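Local coordinates for protein dihydropteridine reductase (Caenorhabditis elegans, PDB 1OOE) that probably catalyses the NADH- or NADPH-dependent reduction of quinonoid dihydrobiopterin to tetrahydrobiopterin, at residues Val6-Lys12 and Tyr28-Asp34; Ala18-Phe23 and Ser202-Leu206; Gly82-Ala88 and Pro138-Tyr143. All blocks are in the same frame, centred on the assembly; numbering follows the deposited sequence.

Contact 1 of 3, residues Val6-Lys12 and Tyr28-Asp34; sequences VIVYGGK and YTVLNID
Five backbone hydrogen bonds zip V6-K12 to Y28-D34 as a parallel pair: V6 N to T29 O (3.0 Å), L31 N to V6 O (2.9 Å), V8 N to L31 O (2.8 Å), I33 N to V8 O (3.0 Å) and G10 N to I33 O (2.9 Å). A sixth, from K12 N to D34 OD2 (3.0 Å), ties the turn after the first strand to the carboxylate. The register is V6-V30, I7-L31, V8-N32 and Y9-I33, with the strand axes 4.8 Å apart at -26°.

These are the two strands of a Rossmann beta-alpha-beta unit, and the turn, with G11, is consistent with the start of the family's glycine-rich, nucleotide-binding motif. At G10 (phi/psi 110/33°) a CB would jam against Y9 O; at G11 it would clash with N32 OD1 (2.0 Å). N32 ND2 is hydrogen-bonded to N44 OD1.

On the I7, Y9, L31 and I33 face, I7 CG2 meets I33 CD1 (3.6 Å), and I33 CG2 makes a CH-pi contact 3.9 Å from the Y9 ring centroid. This face meets helices 53-68 and 93-118. Under helix 14-25, V6 CG2 touches V30 CG2 (3.9 Å) and V8 CG2 touches V30 CG1 (3.8 Å).

The chemistry passes from mostly apolar strand packing to a polar C-terminal end, where D34, placed like the ribose-binding acid of many NAD-binding Rossmann folds, could act similarly, though its OD2 accepts from K12 N.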
loop_
_atom_site.group_PDB
_atom_site.type_symbol
_atom_site.label_atom_id
_atom_site.label_comp_id
_atom_site.label_asym_id
_atom_site.label_seq_id
_atom_site.Cartn_x
_atom_site.Cartn_y
_atom_site.Cartn_z
ATOM N N VAL A 6 15.039 23.741 2.174
ATOM C CA VAL A 6 14.503 22.486 1.664
ATOM C C VAL A 6 14.755 21.367 2.668
ATOM O O VAL A 6 15.705 21.414 3.454
ATOM C CB VAL A 6 15.126 22.082 0.291
ATOM C CG1 VAL A 6 14.755 23.105 -0.774
ATOM C CG2 VAL A 6 16.631 21.957 0.412
ATOM N N ILE A 7 13.876 20.374 2.649
ATOM C CA ILE A 7 13.985 19.217 3.528
ATOM C C ILE A 7 14.325 17.993 2.687
ATOM O O ILE A 7 13.703 17.753 1.652
ATOM C CB ILE A 7 12.648 18.945 4.257
ATOM C CG1 ILE A 7 12.359 20.071 5.255
ATOM C CG2 ILE A 7 12.685 17.577 4.944
ATOM C CD1 ILE A 7 10.989 19.968 5.896
ATOM N N VAL A 8 15.329 17.237 3.121
ATOM C CA VAL A 8 15.721 16.017 2.425
ATOM C C VAL A 8 15.524 14.878 3.414
ATOM O O VAL A 8 16.264 14.753 4.392
ATOM C CB VAL A 8 17.208 16.040 1.979
ATOM C CG1 VAL A 8 17.566 14.712 1.306
ATOM C CG2 VAL A 8 17.452 17.188 1.011
ATOM N N TYR A 9 14.500 14.070 3.160
ATOM C CA TYR A 9 14.162 12.929 3.998
ATOM C C TYR A 9 14.923 11.764 3.368
ATOM O O TYR A 9 14.538 11.261 2.310
ATOM C CB TYR A 9 12.647 12.699 3.929
ATOM C CG TYR A 9 12.036 11.889 5.054
ATOM C CD1 TYR A 9 12.631 10.713 5.507
ATOM C CD2 TYR A 9 10.819 12.273 5.619
ATOM C CE1 TYR A 9 12.023 9.932 6.497
ATOM C CE2 TYR A 9 10.206 11.506 6.602
ATOM C CZ TYR A 9 10.807 10.338 7.037
ATOM O OH TYR A 9 10.179 9.573 7.992
ATOM N N GLY A 10 16.012 11.362 4.020
ATOM C CA GLY A 10 16.855 10.287 3.513
ATOM C C GLY A 10 18.183 10.868 3.043
ATOM O O GLY A 10 18.797 10.369 2.098
ATOM N N GLY A 11 18.627 11.923 3.722
ATOM C CA GLY A 11 19.867 12.596 3.362
ATOM C C GLY A 11 21.170 11.843 3.559
ATOM O O GLY A 11 22.237 12.352 3.194
ATOM N N LYS A 12 21.100 10.650 4.143
ATOM C CA LYS A 12 22.296 9.840 4.362
ATOM C C LYS A 12 22.549 8.876 3.207
ATOM O O LYS A 12 23.646 8.332 3.077
ATOM C CB LYS A 12 22.176 9.043 5.665
ATOM C CG LYS A 12 22.127 9.899 6.922
ATOM C CD LYS A 12 23.399 10.725 7.099
ATOM C CE LYS A 12 24.610 9.846 7.381
ATOM N NZ LYS A 12 25.845 10.647 7.626
ATOM N N TYR A 28 20.952 27.110 -0.759
ATOM C CA TYR A 28 19.819 26.760 0.094
ATOM C C TYR A 28 20.238 26.258 1.472
ATOM O O TYR A 28 21.336 25.735 1.651
ATOM C CB TYR A 28 18.956 25.674 -0.559
ATOM C CG TYR A 28 18.109 26.136 -1.720
ATOM C CD1 TYR A 28 18.668 26.338 -2.980
ATOM C CD2 TYR A 28 16.742 26.371 -1.557
ATOM C CE1 TYR A 28 17.888 26.764 -4.051
ATOM C CE2 TYR A 28 15.954 26.798 -2.620
ATOM C CZ TYR A 28 16.533 26.993 -3.864
ATOM O OH TYR A 28 15.759 27.418 -4.919
ATOM N N THR A 29 19.350 26.444 2.445
ATOM C CA THR A 29 19.565 25.946 3.798
ATOM C C THR A 29 18.938 24.564 3.689
ATOM O O THR A 29 17.837 24.436 3.153
ATOM C CB THR A 29 18.774 26.758 4.839
ATOM O OG1 THR A 29 19.239 28.114 4.841
ATOM C CG2 THR A 29 18.948 26.158 6.228
ATOM N N VAL A 30 19.619 23.535 4.178
ATOM C CA VAL A 30 19.082 22.184 4.065
ATOM C C VAL A 30 18.883 21.441 5.379
ATOM O O VAL A 30 19.782 21.356 6.216
ATOM C CB VAL A 30 19.974 21.315 3.146
ATOM C CG1 VAL A 30 19.313 19.965 2.904
ATOM C CG2 VAL A 30 20.229 22.039 1.834
ATOM N N LEU A 31 17.685 20.900 5.549
ATOM C CA LEU A 31 17.358 20.136 6.742
ATOM C C LEU A 31 17.341 18.663 6.361
ATOM O O LEU A 31 16.663 18.271 5.409
ATOM C CB LEU A 31 15.983 20.537 7.286
ATOM C CG LEU A 31 15.813 21.954 7.840
ATOM C CD1 LEU A 31 15.781 22.965 6.703
ATOM C CD2 LEU A 31 14.519 22.026 8.641
ATOM N N ASN A 32 18.098 17.854 7.097
ATOM C CA ASN A 32 18.153 16.419 6.843
ATOM C C ASN A 32 17.333 15.645 7.863
ATOM O O ASN A 32 17.376 15.934 9.060
ATOM C CB ASN A 32 19.600 15.915 6.900
ATOM C CG ASN A 32 19.684 14.394 6.968
ATOM O OD1 ASN A 32 19.317 13.701 6.022
ATOM N ND2 ASN A 32 20.157 13.874 8.095
ATOM N N ILE A 33 16.576 14.665 7.380
ATOM C CA ILE A 33 15.772 13.816 8.247
ATOM C C ILE A 33 16.222 12.391 7.939
ATOM O O ILE A 33 16.045 11.912 6.819
ATOM C CB ILE A 33 14.261 13.934 7.939
ATOM C CG1 ILE A 33 13.775 15.362 8.205
ATOM C CG2 ILE A 33 13.479 12.945 8.794
ATOM C CD1 ILE A 33 12.300 15.583 7.885
ATOM N N ASP A 34 16.824 11.724 8.917
ATOM C CA ASP A 34 17.287 10.360 8.703
ATOM C C ASP A 34 17.591 9.682 10.030
ATOM O O ASP A 34 17.422 10.274 11.095
ATOM C CB ASP A 34 18.539 10.353 7.817
ATOM C CG ASP A 34 18.587 9.152 6.882
ATOM O OD1 ASP A 34 18.297 8.026 7.336
ATOM O OD2 ASP A 34 18.921 9.332 5.692
#

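Contact 2 of 3, residues Ala18-Phe23 and Ser202-Leu206; sequences AILEFF and SEHLL
In this Rossmann-type SDR fold, A18-F23 belongs to the helix that follows the first strand, 14-25, and S202-L206 to helix 198-210; the contact is helix-helix packing between them. Both segments are regular alpha-helix, held internally by bonds such as F22 N to A18 O (3.0 Å) and L206 N to S202 O (3.1 Å). Their axes approach to 9.8 Å and cross at -53°, close to the -50° familiar from ridges-into-grooves packing.

The helices come closest where a small residue allows it: the CA atoms of I19 and S202 are 5.1 Å apart, against 7.2 Å for F23 and L206. S202 (chi1 m) is a low bump pointing into the first helix, its OG 3.6 Å from I19 CA and 3.7 Å from A18 O. The large knob in return is F22 (chi1 t, -170°), whose ring lies in the hollow between S202, E203 and L206: F22 CD2 is 3.6 Å from S202 CB, F22 CZ 3.8 Å from E203 CG, and F22 CE2 3.7 Å from L206 CD2.

Deeper down, F23 (chi1 -86°) swings its ring across to the L205-L206 backbone and presents an edge to L205 C, 3.8 Å from F23 CZ. Its inner surroundings include F77 and, edge-to-face, Y28, so it also joins the helix pair to the sheet. Shape rather than polarity holds the interface, with 404 Å² buried in all. I19 (chi1 m, chi2 t) completes it, its CD1 resting 3.6 Å from L205 CD1.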
loop_
_atom_site.group_PDB
_atom_site.type_symbol
_atom_site.label_atom_id
_atom_site.label_comp_id
_atom_site.label_asym_id
_atom_site.label_seq_id
_atom_site.Cartn_x
_atom_site.Cartn_y
_atom_site.Cartn_z
ATOM N N ALA A 18 23.500 13.423 -2.311
ATOM C CA ALA A 18 23.799 14.169 -3.529
ATOM C C ALA A 18 22.870 15.376 -3.646
ATOM O O ALA A 18 23.299 16.476 -4.002
ATOM C CB ALA A 18 23.637 13.269 -4.751
ATOM N N ILE A 19 21.591 15.159 -3.357
ATOM C CA ILE A 19 20.601 16.227 -3.424
ATOM C C ILE A 19 20.915 17.298 -2.383
ATOM O O ILE A 19 20.917 18.490 -2.689
ATOM C CB ILE A 19 19.173 15.669 -3.192
ATOM C CG1 ILE A 19 18.792 14.754 -4.358
ATOM C CG2 ILE A 19 18.160 16.814 -3.071
ATOM C CD1 ILE A 19 17.556 13.917 -4.108
ATOM N N LEU A 20 21.195 16.868 -1.156
ATOM C CA LEU A 20 21.515 17.793 -0.075
ATOM C C LEU A 20 22.726 18.654 -0.431
ATOM O O LEU A 20 22.692 19.878 -0.292
ATOM C CB LEU A 20 21.777 17.010 1.218
ATOM C CG LEU A 20 22.002 17.798 2.515
ATOM C CD1 LEU A 20 21.685 16.908 3.718
ATOM C CD2 LEU A 20 23.432 18.305 2.575
ATOM N N GLU A 21 23.793 18.017 -0.903
ATOM C CA GLU A 21 24.999 18.748 -1.280
ATOM C C GLU A 21 24.735 19.734 -2.417
ATOM O O GLU A 21 25.230 20.863 -2.399
ATOM C CB GLU A 21 26.103 17.775 -1.706
ATOM C CG GLU A 21 26.704 16.951 -0.578
ATOM C CD GLU A 21 27.300 17.809 0.521
ATOM O OE1 GLU A 21 27.759 18.932 0.219
ATOM O OE2 GLU A 21 27.323 17.354 1.685
ATOM N N PHE A 22 23.955 19.306 -3.403
ATOM C CA PHE A 22 23.648 20.146 -4.552
ATOM C C PHE A 22 22.876 21.412 -4.184
ATOM O O PHE A 22 23.215 22.502 -4.643
ATOM C CB PHE A 22 22.863 19.348 -5.593
ATOM C CG PHE A 22 22.717 20.051 -6.910
ATOM C CD1 PHE A 22 23.818 20.233 -7.741
ATOM C CD2 PHE A 22 21.481 20.535 -7.320
ATOM C CE1 PHE A 22 23.689 20.888 -8.965
ATOM C CE2 PHE A 22 21.341 21.193 -8.543
ATOM C CZ PHE A 22 22.445 21.368 -9.366
ATOM N N PHE A 23 21.839 21.278 -3.362
ATOM C CA PHE A 23 21.067 22.454 -2.971
ATOM C C PHE A 23 21.894 23.390 -2.103
ATOM O O PHE A 23 21.772 24.613 -2.200
ATOM C CB PHE A 23 19.778 22.050 -2.244
ATOM C CG PHE A 23 18.633 21.754 -3.174
ATOM C CD1 PHE A 23 18.623 20.593 -3.943
ATOM C CD2 PHE A 23 17.586 22.663 -3.320
ATOM C CE1 PHE A 23 17.588 20.342 -4.848
ATOM C CE2 PHE A 23 16.550 22.422 -4.220
ATOM C CZ PHE A 23 16.551 21.258 -4.988
ATOM N N SER A 202 19.189 15.734 -9.125
ATOM C CA SER A 202 19.396 16.944 -8.334
ATOM C C SER A 202 19.107 18.183 -9.172
ATOM O O SER A 202 18.469 19.126 -8.700
ATOM C CB SER A 202 20.832 17.004 -7.803
ATOM O OG SER A 202 21.112 15.894 -6.969
ATOM N N GLU A 203 19.579 18.170 -10.414
ATOM C CA GLU A 203 19.364 19.288 -11.322
ATOM C C GLU A 203 17.880 19.512 -11.597
ATOM O O GLU A 203 17.412 20.655 -11.605
ATOM C CB GLU A 203 20.122 19.053 -12.632
ATOM C CG GLU A 203 21.601 19.408 -12.545
ATOM C CD GLU A 203 22.411 18.841 -13.695
ATOM O OE1 GLU A 203 21.871 18.746 -14.816
ATOM O OE2 GLU A 203 23.592 18.502 -13.480
ATOM N N HIS A 204 17.129 18.436 -11.813
ATOM C CA HIS A 204 15.707 18.605 -12.071
ATOM C C HIS A 204 14.952 19.069 -10.837
ATOM O O HIS A 204 14.008 19.852 -10.945
ATOM C CB HIS A 204 15.088 17.322 -12.634
ATOM C CG HIS A 204 15.291 17.164 -14.109
ATOM N ND1 HIS A 204 16.509 16.831 -14.663
ATOM C CD2 HIS A 204 14.443 17.352 -15.149
ATOM C CE1 HIS A 204 16.402 16.821 -15.980
ATOM N NE2 HIS A 204 15.159 17.135 -16.302
ATOM N N LEU A 205 15.359 18.608 -9.658
ATOM C CA LEU A 205 14.676 19.055 -8.450
ATOM C C LEU A 205 14.873 20.560 -8.271
ATOM O O LEU A 205 13.934 21.273 -7.913
ATOM C CB LEU A 205 15.188 18.307 -7.218
ATOM C CG LEU A 205 14.780 16.835 -7.098
ATOM C CD1 LEU A 205 15.459 16.216 -5.885
ATOM C CD2 LEU A 205 13.264 16.728 -6.982
ATOM N N LEU A 206 16.082 21.054 -8.521
ATOM C CA LEU A 206 16.329 22.491 -8.382
ATOM C C LEU A 206 15.486 23.262 -9.401
ATOM O O LEU A 206 14.908 24.304 -9.078
ATOM C CB LEU A 206 17.819 22.819 -8.570
ATOM C CG LEU A 206 18.206 24.304 -8.473
ATOM C CD1 LEU A 206 17.801 24.855 -7.113
ATOM C CD2 LEU A 206 19.702 24.465 -8.686
#

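Contact 3 of 3, residues Gly82-Ala88 and Pro138-Tyr143; sequences GWAGGSA and PSMIGY
A loop of the SDR fold, G82-A88, lies beside the N-terminus of helix 141-158; the sequence is consistent with Y143 being the tyrosine of the family's Tyr-X-X-X-Lys motif. A single backbone bridge pairs G86 with M140, the N-cap residue, their CA atoms 4.5 Å apart: G86 N donates to S139 O (2.9 Å) and I141 N to G86 O (3.2 Å). G86 takes phi/psi of 120/132°, which suits a residue without a side chain.

Water serves the next two amides of the helix's first turn. Water 1 donates to A84 O (2.7 Å) and accepts from Y143 N (2.9 Å); water 2 donates to G86 O (3.0 Å) and accepts from G142 N (3.0 Å). Elsewhere G85 O accepts from N96, and S87 OG pairs with S89.

W83 (chi1 t) sets its edge toward the Y143 face, centroids 4.5 Å apart and planes at 65°, while W83 NE1 gives a weak hydrogen bond to M140 SD (3.5 Å). At the far end, NZ of K113 of the second subunit is hydrogen-bonded to A88 O. Buried P138 O lacks a conventional partner, meeting S87 CA at 3.2 Å through a CA-H...O contact.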
loop_
_atom_site.group_PDB
_atom_site.type_symbol
_atom_site.label_atom_id
_atom_site.label_comp_id
_atom_site.label_asym_id
_atom_site.label_seq_id
_atom_site.Cartn_x
_atom_site.Cartn_y
_atom_site.Cartn_z
ATOM N N GLY A 82 14.902 1.219 1.468
ATOM C CA GLY A 82 15.744 0.218 0.835
ATOM C C GLY A 82 14.921 -0.861 0.151
ATOM O O GLY A 82 13.789 -0.614 -0.259
ATOM N N TRP A 83 15.481 -2.063 0.033
ATOM C CA TRP A 83 14.783 -3.168 -0.625
ATOM C C TRP A 83 14.893 -4.508 0.104
ATOM O O TRP A 83 15.872 -4.784 0.795
ATOM C CB TRP A 83 15.325 -3.344 -2.047
ATOM C CG TRP A 83 14.614 -4.392 -2.874
ATOM C CD1 TRP A 83 13.521 -4.200 -3.671
ATOM C CD2 TRP A 83 14.979 -5.773 -3.023
ATOM N NE1 TRP A 83 13.189 -5.368 -4.315
ATOM C CE2 TRP A 83 14.069 -6.349 -3.936
ATOM C CE3 TRP A 83 15.991 -6.577 -2.478
ATOM C CZ2 TRP A 83 14.139 -7.696 -4.320
ATOM C CZ3 TRP A 83 16.061 -7.921 -2.862
ATOM C CH2 TRP A 83 15.140 -8.461 -3.775
ATOM N N ALA A 84 13.862 -5.330 -0.082
ATOM C CA ALA A 84 13.765 -6.682 0.469
ATOM C C ALA A 84 12.724 -7.351 -0.426
ATOM O O ALA A 84 11.648 -6.799 -0.642
ATOM C CB ALA A 84 13.287 -6.651 1.925
ATOM N N GLY A 85 13.043 -8.526 -0.959
ATOM C CA GLY A 85 12.111 -9.193 -1.848
ATOM C C GLY A 85 11.400 -10.399 -1.277
ATOM O O GLY A 85 11.218 -10.504 -0.062
ATOM N N GLY A 86 10.982 -11.297 -2.166
ATOM C CA GLY A 86 10.304 -12.512 -1.748
ATOM C C GLY A 86 8.892 -12.705 -2.271
ATOM O O GLY A 86 8.065 -11.791 -2.215
ATOM N N SER A 87 8.614 -13.899 -2.790
ATOM C CA SER A 87 7.280 -14.216 -3.286
ATOM C C SER A 87 6.463 -14.634 -2.068
ATOM O O SER A 87 6.981 -14.653 -0.953
ATOM C CB SER A 87 7.332 -15.371 -4.290
ATOM O OG SER A 87 7.646 -16.593 -3.641
ATOM N N ALA A 88 5.194 -14.975 -2.273
ATOM C CA ALA A 88 4.342 -15.386 -1.161
ATOM C C ALA A 88 4.810 -16.688 -0.508
ATOM O O ALA A 88 4.502 -16.951 0.656
ATOM C CB ALA A 88 2.895 -15.526 -1.631
ATOM N N PRO A 138 5.522 -10.604 -8.660
ATOM C CA PRO A 138 5.477 -11.875 -7.928
ATOM C C PRO A 138 6.743 -12.285 -7.166
ATOM O O PRO A 138 6.657 -13.026 -6.184
ATOM C CB PRO A 138 5.102 -12.886 -9.013
ATOM C CG PRO A 138 5.691 -12.283 -10.256
ATOM C CD PRO A 138 5.322 -10.823 -10.102
ATOM N N SER A 139 7.909 -11.816 -7.609
ATOM C CA SER A 139 9.160 -12.176 -6.943
ATOM C C SER A 139 9.531 -11.249 -5.785
ATOM O O SER A 139 10.463 -11.532 -5.037
ATOM C CB SER A 139 10.315 -12.207 -7.948
ATOM O OG SER A 139 10.707 -10.899 -8.326
ATOM N N MET A 140 8.800 -10.146 -5.645
ATOM C CA MET A 140 9.046 -9.175 -4.580
ATOM C C MET A 140 7.722 -8.490 -4.260
ATOM O O MET A 140 7.571 -7.277 -4.410
ATOM C CB MET A 140 10.095 -8.146 -5.026
ATOM C CG MET A 140 9.851 -7.553 -6.412
ATOM S SD MET A 140 11.236 -6.508 -6.923
ATOM C CE MET A 140 10.403 -5.253 -7.864
ATOM N N ILE A 141 6.769 -9.300 -3.812
ATOM C CA ILE A 141 5.421 -8.848 -3.497
ATOM C C ILE A 141 5.308 -7.710 -2.484
ATOM O O ILE A 141 4.543 -6.770 -2.704
ATOM C CB ILE A 141 4.558 -10.054 -3.056
ATOM C CG1 ILE A 141 4.473 -11.050 -4.219
ATOM C CG2 ILE A 141 3.164 -9.596 -2.647
ATOM C CD1 ILE A 141 3.644 -12.300 -3.944
ATOM N N GLY A 142 6.062 -7.783 -1.391
ATOM C CA GLY A 142 6.007 -6.732 -0.384
ATOM C C GLY A 142 6.474 -5.390 -0.924
ATOM O O GLY A 142 5.831 -4.356 -0.707
ATOM N N TYR A 143 7.599 -5.401 -1.626
ATOM C CA TYR A 143 8.141 -4.181 -2.214
ATOM C C TYR A 143 7.087 -3.609 -3.160
ATOM O O TYR A 143 6.797 -2.410 -3.142
ATOM C CB TYR A 143 9.418 -4.504 -2.994
ATOM C CG TYR A 143 10.094 -3.300 -3.614
ATOM C CD1 TYR A 143 10.725 -2.341 -2.821
ATOM C CD2 TYR A 143 10.114 -3.130 -4.996
ATOM C CE1 TYR A 143 11.363 -1.243 -3.394
ATOM C CE2 TYR A 143 10.747 -2.037 -5.581
ATOM C CZ TYR A 143 11.372 -1.099 -4.771
ATOM O OH TYR A 143 12.017 -0.027 -5.347
HETATM O O HOH W 1 9.260 -7.791 -1.337
HETATM O O HOH W 2 7.782 -9.774 -0.056
#

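In the fold
Contacts 1 and 2 adjoin, their centres 11 Å apart, and are linked through one beta-alpha-beta unit: helix 14-25 connects the strands of contact 1 and supplies one side of contact 2. They touch, with Y28 N 3.0 Å from F23 O (a probable hydrogen bond) and V30 CG1 3.5 Å from L20 CG. Contact 1 is buried and joined by strand hydrogen bonding; contact 2, partly buried, relies on apolar fit between helices. Contact 3 stands apart, its centre 28 Å and 30 Å from theirs, across the chain's centre. A surface contact of loop and helix start, it combines two backbone hydrogen bonds with water bridges and an aromatic pair, and it alone borders the second subunit.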